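Local coordinates for protein possible translation initiation inhibitor (Rhodopseudomonas palustris, PDB 3LME) that is of unknown function but belongs to the YjgF-like family of small alpha/beta proteins and assembles here as a trimer, at residues A[50-55]-A[91-96]; A[6-9]-A[14-17]; A[85-90]-A[106-111]; A[57-62]-A[124-129]; A[46-51]-A[117-122]. The protein carries 1 engineered substitution. All coordinates share one frame; numbering follows the deposited sequence.

Interaction 1. Residues A[50-55]-A[91-96]; sequences ARIRRM and NKVQKD
V93, on helix 83-98, meets both I52 and R53 of helix 48-64, and it illustrates how the two methyls of one branched side chain can meet two successive residues of a neighbouring helix. The short helical segments pass 9.6 Å apart at an angle of 51°, and the CA atoms of V93 and R53 are the nearest pair across them. V93 CG2 lies 3.7 Å from I52 CG2 in a buried, purely apolar meeting. V93 CG1 instead reaches the backbone of the next residue, 3.8 Å from R53 CA, and is 4.0 Å from R53 CD, the two side chains crossing aslant. One turn further on, D96 approaches the end of R53. Its CB sits 3.8 Å from R53 NH1, while OD2 stays 4.2 Å from that nitrogen, too far for a salt bridge. With CG anti to the backbone N (chi1 176°) and a bend at chi2 (51°), R53 brings CD near V93 and NH1 near D96. K92 NZ bridges to D96 OD2 at 2.9 Å, approaching from the syn side but tilted from the plane. R53 and D96 each have a closer partner on their own helix, D57 and K92, while K92 also reaches across to E49; the attraction of R53 for D96 is therefore probably a modest supplement to the apolar contact.

Interaction 2. Residues A[6-9]-A[14-17]; sequences IAPT and TPSG
P8 and P15 meet ring to ring at the surface, a small example of two prolines closing a loop by carbon contacts alone. The nearest atoms are P8 CG and P15 CD, 3.6 Å apart; P8 CB stands a little further back, 4.2 Å from the same P15 CD. The two side chains cross at about a right angle, so a corner of the P8 ring is set against the nitrogen-side edge of the P15 ring and the rings do not stack. The peptide joining T14 to P15 is trans, which puts P15 CD beside T14 CA, so that both residues face P8. Both segments belong to the irregular connection between strand 4-5 and strand 22-25 at the edge of the alpha/beta fold, and with four residues between them the contact draws the two ends of a short excursion together. The looser second contact is also aliphatic: P8 CB lies 4.5 Å from T14 CG2, a methyl carried opposite the backbone N because T14 OG1 takes the position beside that nitrogen (chi1 -48°). The CA atoms of P8 and T14, 5.7 Å apart, are the nearest such pair. Polar tethering is found just outside the contact, where the backbone of I6 bonds to G22. I6 packs its side chain on I21, V29 and I31, and P15 touches I21 as well.

Interaction 3. Residues A[85-90]-A[106-111]; sequences KYRPVV and RTVLQV. With SO4 (sulfate ion), chain N.
A beta-alpha-beta crossover brings these segments together: strand 73-80 leads into helix 83-98, which returns the chain to strand 106-110, parallel to the first. The example shows how a helix can be laid on the outermost strand of its own chain through two valines and two arginines, one arginine using its stem and the other its guanidinium. R87 and V108 cross at about a right angle, R87 CG lying 4.1 Å from V108 CG1. The second pair, V90 and R106, slide past each other in opposite directions, with V90 CG1 3.8 Å from R106 NH2. R106 runs out extended (chi1 167°) and bends at chi3 (98°), which lays its guanidinium by V90 CG1 and under V108 CG2, the latter 3.8 Å above the plane and displaced toward the rim. R106 NH2 also bonds to the side-chain oxygens of Q94 and N91, further along the helix. At the subunit boundary, the backbone of R106 and Q110 bonds to a second subunit and R87 NH2 forms a salt bridge with D115 of that subunit, while R87 NE and R106 NH1 each form a salt bridge to sulfate, probably the same ion. Another sulfate, probably also from the crystallisation liquor, is bonded by H35 NE2 of the second subunit and sits over the strand, its O4 3.5 Å from V108 CB. Its O1 accepts the backbone N-H of V108 at 2.6 Å in a nearly straight bond, 162° at the hydrogen.

Interaction 4. Residues A[57-62]-A[124-129]; sequences DNMLAA and GTFYAP
M59 and L60, adjacent on helix 48-64, both reach the ring of F126 on strand 120-127, and the two approach it at its edge, close to the ring plane. L60 CD2 lies 4.0 Å from F126 CE2 and just as near CZ, so the leucine methyl straddles one bond of the rim; the leucine side chain crosses the phenylalanine at about a right angle. M59 CE meets the same rim at CZ, 4.2 Å away. Its chain runs out extended, CG anti to the backbone N (chi1 179°), and bends only at the last torsion (chi3 58°), which turns the methyl to the ring. This is the helix-on-sheet layer of the alpha/beta fold, taken close to the centre of the chain, at the later turns of the helix and the last residues of the strand: the short segments pass 9.7 Å apart at 36°, running in broadly the same direction. The F126 side chain also touches I31 and A73, from the strands on either side of 120-127, and M59 touches L76 and M34. A second kind of contact involves backbone. M59 SD rests 3.6 Å from G124 CA and 3.9 Å from G124 N, and because the glycine has no side chain the sulfur comes directly onto the strand. Backbone bonds of G124 to I31 and of F126 to V29 hold the strand beneath these side chains.

Interaction 5. Residues A[46-51]-A[117-122]; sequences DGDEAR and GDIAEI
R51 and D118 form the one salt bridge between these segments, and it shows how a single carboxylate can serve three partners. R51 NE donates to D118 OD1 at 3.1 Å, but the bond is weak: the angle at the hydrogen is only 129° and the guanidinium and carboxylate planes are 60° apart. The same OD1 also takes the backbone N-H of I119 at 2.7 Å through its anti lone pair, a local bond that holds the aspartate against its own chain. D118 OD2 lies in the plane of the guanidinium at its edge; its hydrogen bond is with H35 ND1. The arginine has a further acceptor, since R51 NH2 makes a weak bond to V45 O. Bends at chi2 and chi3 fold R51 so that NE, rather than the end of the group, meets the carboxylate. At the head of the helix G47 is the N-cap residue, its carbonyl oxygen accepting R51 N at 2.8 Å. The remaining contacts are looser: I119 CG1 lies 4.3 Å from R51 CG, and I119 CD1 stands equally far from two oxygens, D48 O and D48 OD1. The contact thus joins the first turn of helix 48-64 to the loop entering strand 120-127, with Y86 of helix 83-98 touching both I119 and D48 and M55 of helix 48-64 lying against A120 and I122 as the strand begins.

Interactions 1, 3 and 5 cluster, centres 9 to 11 Å apart, around helices 48-64 and 83-98. Interactions 1 and 3 meet where I52 CD1 packs 3.5 Å from V89 CG1; interactions 3 and 5 meet where Y86 CE1 lies 3.7 Å from I119 CD1. Interaction 4 continues the same helix and strand as interaction 5, M59 SD reaching I122 CG1 at 4.0 Å. Interaction 2 is remote from interactions 1, 3 and 5 (centres 20 to 26 Å away) but 14 Å from interaction 4, where I6 CD1 touches A62 O. The sulfate of interaction 3 probably ties in interaction 5 by trimer symmetry: D118 holds H35, whose counterpart in the second subunit binds that ion.

Interaction 1. Residues A[50-55]-A[91-96]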
# COMPACT_ATOMS: atom_id res chain seq x y z
N ALA A 50 -13.97 20.36 0.07
CA ALA A 50 -14.89 19.75 1.01
C ALA A 50 -14.77 18.25 0.88
O ALA A 50 -14.79 17.55 1.87
CB ALA A 50 -16.30 20.22 0.75
N ARG A 51 -14.63 17.76 -0.35
CA ARG A 51 -14.55 16.31 -0.61
C ARG A 51 -13.34 15.67 0.01
O ARG A 51 -13.44 14.65 0.67
CB ARG A 51 -14.51 16.06 -2.10
CG ARG A 51 -14.75 14.64 -2.46
CD ARG A 51 -16.24 14.34 -2.57
NE ARG A 51 -16.45 13.52 -3.75
CZ ARG A 51 -16.87 13.99 -4.93
NH1 ARG A 51 -17.01 13.16 -5.96
NH2 ARG A 51 -17.18 15.28 -5.07
N ILE A 52 -12.19 16.29 -0.21
CA ILE A 52 -10.95 15.80 0.31
C ILE A 52 -10.86 15.96 1.83
O ILE A 52 -10.42 15.00 2.51
CB ILE A 52 -9.79 16.47 -0.40
CG1 ILE A 52 -9.58 15.78 -1.75
CG2 ILE A 52 -8.52 16.36 0.45
CD1 ILE A 52 -8.87 16.62 -2.74
N ARG A 53 -11.25 17.13 2.36
CA ARG A 53 -11.30 17.31 3.84
C ARG A 53 -12.15 16.19 4.46
O ARG A 53 -11.75 15.56 5.45
CB ARG A 53 -11.80 18.72 4.24
CG ARG A 53 -11.97 18.97 5.75
CD ARG A 53 -10.70 18.57 6.56
NE ARG A 53 -10.74 18.78 8.03
CZ ARG A 53 -10.38 19.90 8.66
NH1 ARG A 53 -9.99 20.95 7.95
NH2 ARG A 53 -10.41 19.98 9.99
N ARG A 54 -13.28 15.90 3.83
CA ARG A 54 -14.18 14.88 4.34
C ARG A 54 -13.60 13.48 4.26
O ARG A 54 -13.90 12.63 5.11
CB ARG A 54 -15.51 14.95 3.61
CG ARG A 54 -16.62 14.10 4.23
CD ARG A 54 -16.93 14.64 5.58
NE ARG A 54 -18.29 14.30 5.95
CZ ARG A 54 -19.33 15.12 5.87
NH1 ARG A 54 -19.19 16.35 5.41
NH2 ARG A 54 -20.53 14.67 6.24
N MET A 55 -12.81 13.22 3.22
CA MET A 55 -12.08 11.95 3.10
C MET A 55 -11.12 11.82 4.28
O MET A 55 -11.10 10.78 4.96
CB MET A 55 -11.34 11.90 1.78
CG MET A 55 -10.42 10.69 1.56
SD MET A 55 -9.58 10.84 -0.03
CE MET A 55 -8.39 12.15 0.35
N ASN A 91 -2.52 18.97 -0.37
CA ASN A 91 -1.59 19.80 0.37
C ASN A 91 -2.33 20.77 1.29
O ASN A 91 -2.13 20.75 2.52
CB ASN A 91 -0.64 20.53 -0.58
CG ASN A 91 0.32 19.58 -1.27
OD1 ASN A 91 0.52 18.43 -0.87
ND2 ASN A 91 0.93 20.07 -2.32
N LYS A 92 -3.24 21.56 0.72
CA LYS A 92 -3.98 22.55 1.46
C LYS A 92 -4.75 21.90 2.64
O LYS A 92 -4.72 22.38 3.78
CB LYS A 92 -4.89 23.29 0.49
CG LYS A 92 -6.05 24.00 1.07
CD LYS A 92 -5.80 25.50 1.21
CE LYS A 92 -6.50 26.05 2.49
NZ LYS A 92 -7.67 25.22 3.01
N VAL A 93 -5.41 20.78 2.38
CA VAL A 93 -6.16 20.14 3.45
C VAL A 93 -5.27 19.62 4.56
O VAL A 93 -5.63 19.69 5.75
CB VAL A 93 -7.08 19.05 2.92
CG1 VAL A 93 -7.63 18.24 4.07
CG2 VAL A 93 -8.23 19.70 2.08
N GLN A 94 -4.10 19.10 4.18
CA GLN A 94 -3.15 18.63 5.17
C GLN A 94 -2.56 19.80 5.98
O GLN A 94 -2.35 19.66 7.17
CB GLN A 94 -2.08 17.76 4.55
CG GLN A 94 -2.50 16.33 4.31
CD GLN A 94 -1.31 15.43 4.02
OE1 GLN A 94 -0.77 15.41 2.91
NE2 GLN A 94 -0.90 14.67 5.02
N LYS A 95 -2.32 20.96 5.36
CA LYS A 95 -1.92 22.14 6.15
C LYS A 95 -3.00 22.48 7.19
O LYS A 95 -2.69 22.91 8.31
CB LYS A 95 -1.64 23.36 5.28
CG LYS A 95 -0.16 23.50 4.90
CD LYS A 95 0.05 24.65 3.93
CE LYS A 95 1.25 24.39 3.01
NZ LYS A 95 2.57 24.93 3.54
N ASP A 96 -4.26 22.28 6.82
CA ASP A 96 -5.35 22.61 7.71
C ASP A 96 -5.37 21.70 8.94
O ASP A 96 -5.73 22.12 10.04
CB ASP A 96 -6.68 22.48 6.99
CG ASP A 96 -7.02 23.68 6.11
OD1 ASP A 96 -6.36 24.78 6.20
OD2 ASP A 96 -8.00 23.50 5.32

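Interaction 2. Residues A[6-9]-A[14-17]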
# COMPACT_ATOMS: atom_id res chain seq x y z
N ILE A 6 -12.51 -2.95 13.91
CA ILE A 6 -13.03 -1.73 14.52
C ILE A 6 -14.51 -1.60 14.27
O ILE A 6 -14.95 -1.40 13.15
CB ILE A 6 -12.33 -0.51 13.93
CG1 ILE A 6 -10.85 -0.56 14.28
CG2 ILE A 6 -12.96 0.77 14.45
CD1 ILE A 6 -10.00 0.29 13.40
N ALA A 7 -15.29 -1.75 15.34
CA ALA A 7 -16.76 -1.62 15.25
C ALA A 7 -17.21 -0.19 14.83
O ALA A 7 -16.58 0.80 15.21
CB ALA A 7 -17.40 -2.03 16.57
N PRO A 8 -18.27 -0.10 14.03
CA PRO A 8 -18.71 1.23 13.58
C PRO A 8 -19.29 2.04 14.73
O PRO A 8 -19.88 1.48 15.65
CB PRO A 8 -19.78 0.93 12.54
CG PRO A 8 -19.57 -0.46 12.16
CD PRO A 8 -19.03 -1.17 13.37
N THR A 9 -19.13 3.35 14.63
CA THR A 9 -19.41 4.26 15.72
C THR A 9 -20.27 5.40 15.20
O THR A 9 -20.53 5.46 14.00
CB THR A 9 -18.06 4.70 16.30
OG1 THR A 9 -17.78 3.87 17.43
CG2 THR A 9 -18.01 6.15 16.71
N THR A 14 -20.23 3.59 8.11
CA THR A 14 -20.87 2.31 8.41
C THR A 14 -20.74 1.41 7.20
O THR A 14 -21.35 1.67 6.18
CB THR A 14 -22.34 2.52 8.78
OG1 THR A 14 -22.42 3.57 9.75
CG2 THR A 14 -22.95 1.25 9.39
N PRO A 15 -19.91 0.34 7.31
CA PRO A 15 -19.59 -0.49 6.16
C PRO A 15 -20.83 -1.16 5.61
O PRO A 15 -21.66 -1.63 6.38
CB PRO A 15 -18.60 -1.52 6.70
CG PRO A 15 -18.73 -1.47 8.14
CD PRO A 15 -19.28 -0.15 8.54
N SER A 16 -20.94 -1.16 4.28
CA SER A 16 -22.16 -1.51 3.54
C SER A 16 -21.91 -2.67 2.59
O SER A 16 -22.65 -2.85 1.62
CB SER A 16 -22.66 -0.30 2.72
OG SER A 16 -21.80 -0.01 1.64
N GLY A 17 -20.86 -3.44 2.87
CA GLY A 17 -20.45 -4.51 1.99
C GLY A 17 -19.44 -5.44 2.62
O GLY A 17 -19.38 -5.56 3.84

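Interaction 3. Residues A[85-90]-A[106-111]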
# COMPACT_ATOMS: atom_id res chain seq x y z
N LYS A 85 -4.30 18.26 -10.59
CA LYS A 85 -5.38 19.08 -10.06
C LYS A 85 -5.53 19.01 -8.54
O LYS A 85 -5.74 20.04 -7.89
CB LYS A 85 -6.71 18.70 -10.73
CG LYS A 85 -7.88 19.66 -10.40
CD LYS A 85 -8.99 19.64 -11.45
CE LYS A 85 -10.32 20.05 -10.81
NZ LYS A 85 -11.48 19.96 -11.76
N TYR A 86 -5.43 17.81 -7.98
CA TYR A 86 -5.74 17.60 -6.57
C TYR A 86 -4.57 17.53 -5.61
O TYR A 86 -4.75 17.64 -4.39
CB TYR A 86 -6.62 16.37 -6.42
CG TYR A 86 -7.85 16.46 -7.28
CD1 TYR A 86 -8.76 17.49 -7.12
CD2 TYR A 86 -8.08 15.52 -8.28
CE1 TYR A 86 -9.88 17.58 -7.92
CE2 TYR A 86 -9.18 15.59 -9.08
CZ TYR A 86 -10.08 16.63 -8.90
OH TYR A 86 -11.19 16.70 -9.71
N ARG A 87 -3.36 17.36 -6.12
CA ARG A 87 -2.23 17.34 -5.22
C ARG A 87 -2.21 18.64 -4.40
O ARG A 87 -2.06 18.58 -3.19
CB ARG A 87 -0.93 17.11 -5.97
CG ARG A 87 0.11 16.43 -5.13
CD ARG A 87 1.48 16.90 -5.44
NE ARG A 87 1.63 18.37 -5.28
CZ ARG A 87 1.86 19.24 -6.28
NH1 ARG A 87 2.00 20.54 -6.02
NH2 ARG A 87 1.98 18.80 -7.54
N PRO A 88 -2.39 19.81 -5.05
CA PRO A 88 -2.42 21.05 -4.25
C PRO A 88 -3.57 21.12 -3.23
O PRO A 88 -3.46 21.79 -2.19
CB PRO A 88 -2.57 22.16 -5.30
CG PRO A 88 -2.84 21.47 -6.60
CD PRO A 88 -2.32 20.08 -6.49
N VAL A 89 -4.68 20.44 -3.53
CA VAL A 89 -5.80 20.45 -2.63
C VAL A 89 -5.44 19.60 -1.41
O VAL A 89 -5.57 20.05 -0.27
CB VAL A 89 -7.10 19.97 -3.32
CG1 VAL A 89 -8.28 20.08 -2.36
CG2 VAL A 89 -7.38 20.76 -4.64
N VAL A 90 -4.96 18.38 -1.66
CA VAL A 90 -4.45 17.51 -0.59
C VAL A 90 -3.41 18.24 0.27
O VAL A 90 -3.43 18.17 1.51
CB VAL A 90 -3.86 16.20 -1.20
CG1 VAL A 90 -3.21 15.34 -0.14
CG2 VAL A 90 -4.92 15.41 -1.92
N ARG A 106 4.08 9.84 3.02
CA ARG A 106 2.94 9.97 2.16
C ARG A 106 3.29 9.61 0.74
O ARG A 106 4.38 9.91 0.28
CB ARG A 106 2.47 11.44 2.21
CG ARG A 106 1.49 11.83 1.15
CD ARG A 106 1.18 13.30 1.19
NE ARG A 106 1.94 14.09 0.25
CZ ARG A 106 1.59 15.32 -0.10
NH1 ARG A 106 2.32 16.01 -0.96
NH2 ARG A 106 0.49 15.86 0.42
N THR A 107 2.37 9.00 0.02
CA THR A 107 2.54 8.79 -1.40
C THR A 107 1.25 9.15 -2.15
O THR A 107 0.19 8.67 -1.78
CB THR A 107 3.09 7.36 -1.69
OG1 THR A 107 2.93 7.06 -3.07
CG2 THR A 107 2.36 6.31 -0.88
N VAL A 108 1.34 10.01 -3.17
CA VAL A 108 0.18 10.47 -3.97
C VAL A 108 0.26 9.98 -5.43
O VAL A 108 1.13 10.41 -6.18
CB VAL A 108 0.04 12.05 -3.98
CG1 VAL A 108 -1.13 12.50 -4.82
CG2 VAL A 108 -0.12 12.64 -2.57
N LEU A 109 -0.64 9.10 -5.85
CA LEU A 109 -0.62 8.62 -7.26
C LEU A 109 -1.90 8.95 -7.99
O LEU A 109 -2.96 9.02 -7.37
CB LEU A 109 -0.43 7.11 -7.35
CG LEU A 109 0.28 6.49 -6.16
CD1 LEU A 109 -0.48 5.26 -5.79
CD2 LEU A 109 1.72 6.19 -6.47
N GLN A 110 -1.79 9.14 -9.30
CA GLN A 110 -2.98 9.24 -10.14
C GLN A 110 -3.46 7.85 -10.51
O GLN A 110 -2.66 6.92 -10.63
CB GLN A 110 -2.70 10.05 -11.40
CG GLN A 110 -3.93 10.51 -12.13
CD GLN A 110 -3.57 11.42 -13.29
OE1 GLN A 110 -2.98 12.49 -13.10
NE2 GLN A 110 -3.91 10.98 -14.52
N VAL A 111 -4.75 7.71 -10.72
CA VAL A 111 -5.33 6.40 -10.93
C VAL A 111 -6.56 6.63 -11.83
O VAL A 111 -7.07 7.74 -11.87
CB VAL A 111 -5.59 5.76 -9.54
CG1 VAL A 111 -7.05 5.68 -9.19
CG2 VAL A 111 -4.91 4.43 -9.45
S SO4 N . 4.28 12.13 -4.23
O1 SO4 N . 3.54 10.88 -4.26
O2 SO4 N . 4.99 12.28 -2.94
O3 SO4 N . 5.21 12.18 -5.35
O4 SO4 N . 3.35 13.26 -4.39

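Interaction 4. Residues A[57-62]-A[124-129]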
# COMPACT_ATOMS: atom_id res chain seq x y z
N ASP A 57 -11.28 13.47 7.27
CA ASP A 57 -12.08 13.35 8.48
C ASP A 57 -12.65 11.91 8.63
O ASP A 57 -12.58 11.33 9.73
CB ASP A 57 -13.21 14.37 8.50
CG ASP A 57 -12.73 15.84 8.65
OD1 ASP A 57 -11.57 16.12 9.05
OD2 ASP A 57 -13.56 16.73 8.39
N ASN A 58 -13.20 11.33 7.57
CA ASN A 58 -13.68 9.97 7.71
C ASN A 58 -12.57 9.03 8.18
O ASN A 58 -12.81 8.20 9.06
CB ASN A 58 -14.25 9.44 6.40
CG ASN A 58 -15.61 9.98 6.08
OD1 ASN A 58 -16.02 9.98 4.93
ND2 ASN A 58 -16.32 10.44 7.07
N MET A 59 -11.39 9.15 7.56
CA MET A 59 -10.25 8.26 7.85
C MET A 59 -9.89 8.47 9.32
O MET A 59 -9.77 7.47 10.07
CB MET A 59 -9.04 8.54 6.91
CG MET A 59 -7.77 7.68 7.15
SD MET A 59 -6.17 8.21 6.43
CE MET A 59 -5.93 9.85 7.12
N LEU A 60 -9.77 9.74 9.74
CA LEU A 60 -9.32 10.08 11.11
C LEU A 60 -10.29 9.63 12.20
O LEU A 60 -9.87 9.29 13.30
CB LEU A 60 -8.95 11.56 11.25
CG LEU A 60 -7.64 11.92 10.54
CD1 LEU A 60 -7.49 13.41 10.35
CD2 LEU A 60 -6.36 11.29 11.20
N ALA A 61 -11.58 9.60 11.87
CA ALA A 61 -12.61 9.09 12.75
C ALA A 61 -12.46 7.59 12.96
O ALA A 61 -12.52 7.08 14.07
CB ALA A 61 -13.98 9.43 12.21
N ALA A 62 -12.28 6.86 11.88
CA ALA A 62 -12.05 5.44 12.02
C ALA A 62 -10.82 5.28 12.91
O ALA A 62 -10.84 4.48 13.85
CB ALA A 62 -11.86 4.79 10.67
N GLY A 124 -4.78 4.73 5.25
CA GLY A 124 -4.08 5.24 6.40
C GLY A 124 -3.70 4.10 7.28
O GLY A 124 -4.50 3.19 7.48
N THR A 125 -2.47 4.15 7.79
CA THR A 125 -1.90 3.18 8.74
C THR A 125 -1.30 3.94 9.93
O THR A 125 -0.56 4.90 9.75
CB THR A 125 -0.84 2.33 8.05
OG1 THR A 125 -1.40 1.81 6.85
CG2 THR A 125 -0.37 1.18 8.93
N PHE A 126 -1.68 3.54 11.13
CA PHE A 126 -1.32 4.29 12.33
C PHE A 126 -0.60 3.40 13.34
O PHE A 126 -0.83 2.18 13.41
CB PHE A 126 -2.57 4.89 12.98
CG PHE A 126 -3.32 5.87 12.09
CD1 PHE A 126 -4.09 5.43 11.02
CD2 PHE A 126 -3.31 7.22 12.38
CE1 PHE A 126 -4.79 6.32 10.22
CE2 PHE A 126 -4.00 8.12 11.59
CZ PHE A 126 -4.74 7.68 10.51
N TYR A 127 0.29 4.01 14.13
CA TYR A 127 0.99 3.34 15.22
C TYR A 127 0.53 4.00 16.47
O TYR A 127 0.86 5.18 16.67
CB TYR A 127 2.47 3.60 15.10
CG TYR A 127 3.31 2.97 16.18
CD1 TYR A 127 3.27 1.60 16.41
CD2 TYR A 127 4.20 3.74 16.92
CE1 TYR A 127 4.07 1.00 17.38
CE2 TYR A 127 5.02 3.17 17.88
CZ TYR A 127 4.95 1.78 18.12
OH TYR A 127 5.75 1.21 19.08
N ALA A 128 -0.19 3.27 17.31
CA ALA A 128 -0.75 3.85 18.51
C ALA A 128 -0.65 2.91 19.71
O ALA A 128 -1.66 2.35 20.14
CB ALA A 128 -2.20 4.19 18.26
N PRO A 129 0.57 2.73 20.28
CA PRO A 129 0.77 1.74 21.36
C PRO A 129 -0.25 1.89 22.48
O PRO A 129 -0.66 3.00 22.79
CB PRO A 129 2.15 2.09 21.89
CG PRO A 129 2.85 2.67 20.78
CD PRO A 129 1.82 3.47 20.00

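Interaction 5. Residues A[46-51]-A[117-122]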
# COMPACT_ATOMS: atom_id res chain seq x y z
N ASP A 46 -20.17 17.77 -1.95
CA ASP A 46 -19.87 18.67 -3.06
C ASP A 46 -18.62 19.43 -2.73
O ASP A 46 -18.30 19.61 -1.56
CB ASP A 46 -21.01 19.65 -3.30
CG ASP A 46 -22.24 19.00 -3.93
OD1 ASP A 46 -22.18 17.80 -4.29
OD2 ASP A 46 -23.27 19.68 -4.08
N GLY A 47 -17.93 19.91 -3.77
CA GLY A 47 -16.76 20.77 -3.64
C GLY A 47 -15.47 19.97 -3.54
O GLY A 47 -15.34 19.08 -2.70
N ASP A 48 -14.53 20.30 -4.41
CA ASP A 48 -13.21 19.69 -4.42
C ASP A 48 -12.63 19.57 -3.02
O ASP A 48 -12.26 18.49 -2.57
CB ASP A 48 -12.27 20.56 -5.23
CG ASP A 48 -12.38 20.34 -6.73
OD1 ASP A 48 -13.18 19.49 -7.16
OD2 ASP A 48 -11.64 21.04 -7.48
N GLU A 49 -12.51 20.69 -2.32
CA GLU A 49 -11.82 20.72 -1.05
C GLU A 49 -12.67 20.11 0.10
O GLU A 49 -12.16 19.41 0.97
CB GLU A 49 -11.43 22.16 -0.78
CG GLU A 49 -10.75 22.42 0.51
CD GLU A 49 -10.31 23.86 0.60
OE1 GLU A 49 -9.88 24.41 -0.46
OE2 GLU A 49 -10.38 24.45 1.71
N ALA A 50 -13.97 20.36 0.07
CA ALA A 50 -14.89 19.75 1.01
C ALA A 50 -14.77 18.25 0.88
O ALA A 50 -14.79 17.55 1.87
CB ALA A 50 -16.30 20.22 0.75
N ARG A 51 -14.63 17.76 -0.35
CA ARG A 51 -14.55 16.31 -0.61
C ARG A 51 -13.34 15.67 0.01
O ARG A 51 -13.44 14.65 0.67
CB ARG A 51 -14.51 16.06 -2.10
CG ARG A 51 -14.75 14.64 -2.46
CD ARG A 51 -16.24 14.34 -2.57
NE ARG A 51 -16.45 13.52 -3.75
CZ ARG A 51 -16.87 13.99 -4.93
NH1 ARG A 51 -17.01 13.16 -5.96
NH2 ARG A 51 -17.18 15.28 -5.07
N GLY A 117 -16.67 6.54 -8.51
CA GLY A 117 -16.39 7.62 -9.47
C GLY A 117 -15.88 8.86 -8.74
O GLY A 117 -15.81 9.95 -9.33
N ASP A 118 -15.51 8.66 -7.47
CA ASP A 118 -14.94 9.70 -6.60
C ASP A 118 -13.61 10.23 -7.15
O ASP A 118 -12.98 9.60 -8.01
CB ASP A 118 -14.77 9.17 -5.17
CG ASP A 118 -14.93 10.26 -4.09
OD1 ASP A 118 -14.29 11.34 -4.19
OD2 ASP A 118 -15.71 10.03 -3.14
N ILE A 119 -13.18 11.39 -6.65
CA ILE A 119 -11.92 11.99 -7.06
C ILE A 119 -10.69 11.60 -6.23
O ILE A 119 -9.58 11.90 -6.61
CB ILE A 119 -12.02 13.51 -7.12
CG1 ILE A 119 -12.04 14.12 -5.71
CG2 ILE A 119 -13.21 13.92 -7.95
CD1 ILE A 119 -12.05 15.63 -5.72
N ALA A 120 -10.88 10.95 -5.10
CA ALA A 120 -9.78 10.67 -4.19
C ALA A 120 -10.18 9.61 -3.18
O ALA A 120 -11.30 9.63 -2.66
CB ALA A 120 -9.33 11.94 -3.47
N GLU A 121 -9.26 8.70 -2.92
CA GLU A 121 -9.45 7.71 -1.89
C GLU A 121 -8.13 7.60 -1.14
O GLU A 121 -7.08 7.83 -1.73
CB GLU A 121 -9.83 6.39 -2.54
CG GLU A 121 -10.23 5.29 -1.59
CD GLU A 121 -10.94 4.16 -2.30
OE1 GLU A 121 -11.11 3.09 -1.70
OE2 GLU A 121 -11.36 4.35 -3.47
N ILE A 122 -8.18 7.29 0.16
CA ILE A 122 -6.96 7.31 0.96
C ILE A 122 -6.82 6.07 1.81
O ILE A 122 -7.81 5.56 2.27
CB ILE A 122 -6.82 8.62 1.82
CG1 ILE A 122 -5.47 8.67 2.55
CG2 ILE A 122 -7.94 8.76 2.86
CD1 ILE A 122 -5.06 10.06 3.01